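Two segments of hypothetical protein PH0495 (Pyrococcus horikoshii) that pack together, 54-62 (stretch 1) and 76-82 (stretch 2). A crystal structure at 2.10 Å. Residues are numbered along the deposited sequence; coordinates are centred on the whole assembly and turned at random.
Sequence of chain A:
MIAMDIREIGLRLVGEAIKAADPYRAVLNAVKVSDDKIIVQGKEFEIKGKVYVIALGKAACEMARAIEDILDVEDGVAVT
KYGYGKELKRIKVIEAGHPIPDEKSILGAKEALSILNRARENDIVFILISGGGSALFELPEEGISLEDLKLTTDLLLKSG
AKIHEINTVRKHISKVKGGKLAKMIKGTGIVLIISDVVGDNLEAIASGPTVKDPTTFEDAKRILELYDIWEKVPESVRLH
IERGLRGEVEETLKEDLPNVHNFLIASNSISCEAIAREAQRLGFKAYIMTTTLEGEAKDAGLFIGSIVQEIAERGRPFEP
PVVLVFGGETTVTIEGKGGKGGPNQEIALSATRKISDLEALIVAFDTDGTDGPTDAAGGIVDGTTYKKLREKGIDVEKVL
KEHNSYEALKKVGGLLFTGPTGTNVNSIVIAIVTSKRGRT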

# COMPACT_ATOMS: atom_id res chain seq x y z
N ILE A 54 17.00 9.10 -0.95
CA ILE A 54 16.18 9.42 -2.11
C ILE A 54 14.80 8.86 -1.79
O ILE A 54 14.60 7.64 -1.80
N ALA A 55 13.85 9.75 -1.50
CA ALA A 55 12.49 9.36 -1.16
C ALA A 55 11.48 9.82 -2.21
O ALA A 55 11.57 10.93 -2.72
N LEU A 56 10.52 8.95 -2.50
CA LEU A 56 9.49 9.24 -3.48
C LEU A 56 8.17 8.58 -3.08
O LEU A 56 8.11 7.38 -2.78
N GLY A 57 7.10 9.38 -3.09
CA GLY A 57 5.80 8.87 -2.73
C GLY A 57 5.13 9.81 -1.75
O GLY A 57 5.72 10.79 -1.32
N LYS A 58 3.89 9.51 -1.41
CA LYS A 58 3.12 10.33 -0.49
C LYS A 58 3.70 10.40 0.92
O LYS A 58 3.44 11.35 1.65
N ALA A 59 4.49 9.40 1.31
CA ALA A 59 5.09 9.38 2.64
C ALA A 59 6.60 9.64 2.60
O ALA A 59 7.31 9.35 3.57
N ALA A 60 7.08 10.18 1.49
CA ALA A 60 8.49 10.47 1.32
C ALA A 60 9.11 11.23 2.50
O ALA A 60 10.15 10.82 3.03
N CYS A 61 8.48 12.32 2.90
CA CYS A 61 8.99 13.12 4.01
C CYS A 61 8.95 12.39 5.35
O CYS A 61 9.90 12.47 6.13
N GLU A 62 7.86 11.69 5.62
CA GLU A 62 7.77 10.96 6.88
C GLU A 62 8.83 9.86 6.94
O GLU A 62 9.49 9.69 7.97
N GLY A 76 20.24 14.48 0.27
CA GLY A 76 19.20 13.68 -0.36
C GLY A 76 18.04 14.52 -0.85
O GLY A 76 18.08 15.75 -0.81
N VAL A 77 17.00 13.85 -1.34
CA VAL A 77 15.82 14.53 -1.84
C VAL A 77 14.57 13.71 -1.54
O VAL A 77 14.60 12.48 -1.56
N ALA A 78 13.48 14.40 -1.25
CA ALA A 78 12.20 13.76 -0.96
C ALA A 78 11.17 14.37 -1.89
O ALA A 78 10.92 15.58 -1.84
N VAL A 79 10.58 13.54 -2.75
CA VAL A 79 9.58 14.01 -3.70
C VAL A 79 8.21 13.52 -3.27
O VAL A 79 7.96 12.31 -3.20
N THR A 80 7.31 14.46 -2.99
CA THR A 80 5.96 14.11 -2.54
C THR A 80 4.90 15.01 -3.17
O THR A 80 5.21 15.93 -3.92
N LYS A 81 3.63 14.72 -2.85
CA LYS A 81 2.51 15.49 -3.39
C LYS A 81 2.44 16.92 -2.86
O LYS A 81 3.00 17.23 -1.81
N TYR A 82 1.74 17.78 -3.59
CA TYR A 82 1.57 19.17 -3.19
C TYR A 82 0.80 19.20 -1.88
O TYR A 82 -0.26 18.58 -1.76

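What holds the two stretches together most firmly? Two parallel strands lie side by side, and Ala 55 hydrogen-bonds through both its backbone N and its backbone O: its N donates to Val 77 O at 2.8 Å, and its O accepts from Val 79 N at 2.8 Å, both nearly straight. Gly 57 N then reaches Val 79 O at 3.1 Å, carrying the ladder just past the end of the first strand.

Where do side chains and water add polar contacts? Thr 80, with chi1 in t, places OG1 3.2 Å from Gly 57 O, close enough for a hydrogen bond, although its proton has another acceptor within reach. A water also lies 3.1 Å from Thr 80 OG1. It donates to Lys 58 O at 3.1 Å and accepts from Cys 61 N at 3.0 Å, so it ties the threonine to the turn and the first part of the helix.

Which side chains pack on the face that carries Ala 55 and Ala 78? Their small methyls meet, CB to CB, at 4.1 Å. The helix start covers the same region: Ala 60 points toward the second strand, its CB 4.2 Å from Ala 78 CB and 3.5 Å from Val 79 O. Cys 61, in the m rotamer, sets SG 4.3 Å from Ala 78 CB and 4.2 Å from Thr 80 CG2.

What happens on the other face and beyond the first strand's end, at the lysines? Ile 54 (m, t), Val 77 (p), Leu 56 (chi1 p) and Val 79 (t) share the other face, all buried, though the end of Leu 56 leads away from the second strand. Farther along, the extended Lys 58 (m, t, t, t) runs beside Lys 81, bringing its CE 3.6 Å from Lys 81 CD; this contact is between methylenes, and Lys 81 NZ is hydrogen-bonded elsewhere in the structure.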

# COMPACT_ATOMS: atom_id res chain seq x y z
CB ILE A 54 16.72 8.77 -3.40
CG1 ILE A 54 18.08 9.38 -3.76
CG2 ILE A 54 15.71 8.97 -4.53
CD1 ILE A 54 18.74 8.73 -4.97
CB ALA A 55 12.13 9.91 0.20
CB LEU A 56 9.90 8.73 -4.87
CG LEU A 56 10.43 7.30 -4.90
CD1 LEU A 56 9.77 6.51 -6.02
CD2 LEU A 56 11.95 7.32 -5.07
CB LYS A 58 1.67 9.83 -0.44
CG LYS A 58 0.94 9.97 -1.77
CD LYS A 58 -0.44 9.34 -1.70
CE LYS A 58 -1.15 9.42 -3.05
NZ LYS A 58 -2.45 8.70 -3.03
CB ALA A 59 4.81 8.05 3.32
CB ALA A 60 8.71 11.26 0.02
CB CYS A 61 8.22 14.44 4.13
SG CYS A 61 8.54 15.57 2.76
CB GLU A 62 6.37 10.37 7.07
CG GLU A 62 5.37 11.39 7.60
CD GLU A 62 5.72 11.85 9.02
OE1 GLU A 62 5.49 11.09 9.98
OE2 GLU A 62 6.24 12.98 9.16
CB VAL A 77 15.90 14.78 -3.36
CG1 VAL A 77 15.86 13.46 -4.12
CG2 VAL A 77 14.76 15.69 -3.80
CB ALA A 78 11.82 14.00 0.50
CB VAL A 79 9.89 13.48 -5.12
CG1 VAL A 79 9.02 14.20 -6.14
CG2 VAL A 79 11.37 13.69 -5.43
CB THR A 80 5.88 14.20 -0.99
OG1 THR A 80 4.63 13.65 -0.55
CG2 THR A 80 5.98 15.65 -0.53
CB LYS A 81 1.19 14.78 -3.07
CG LYS A 81 0.96 13.51 -3.86
CD LYS A 81 -0.37 12.86 -3.47
CE LYS A 81 -1.56 13.80 -3.70
NZ LYS A 81 -1.72 14.18 -5.14
CB TYR A 82 0.81 19.94 -4.27
CG TYR A 82 1.59 20.11 -5.56
CD1 TYR A 82 2.77 20.85 -5.59
CD2 TYR A 82 1.17 19.50 -6.74
CE1 TYR A 82 3.51 20.98 -6.76
CE2 TYR A 82 1.90 19.62 -7.92
CZ TYR A 82 3.07 20.37 -7.93
OH TYR A 82 3.80 20.48 -9.09
O HOH W 1 5.73 13.36 2.36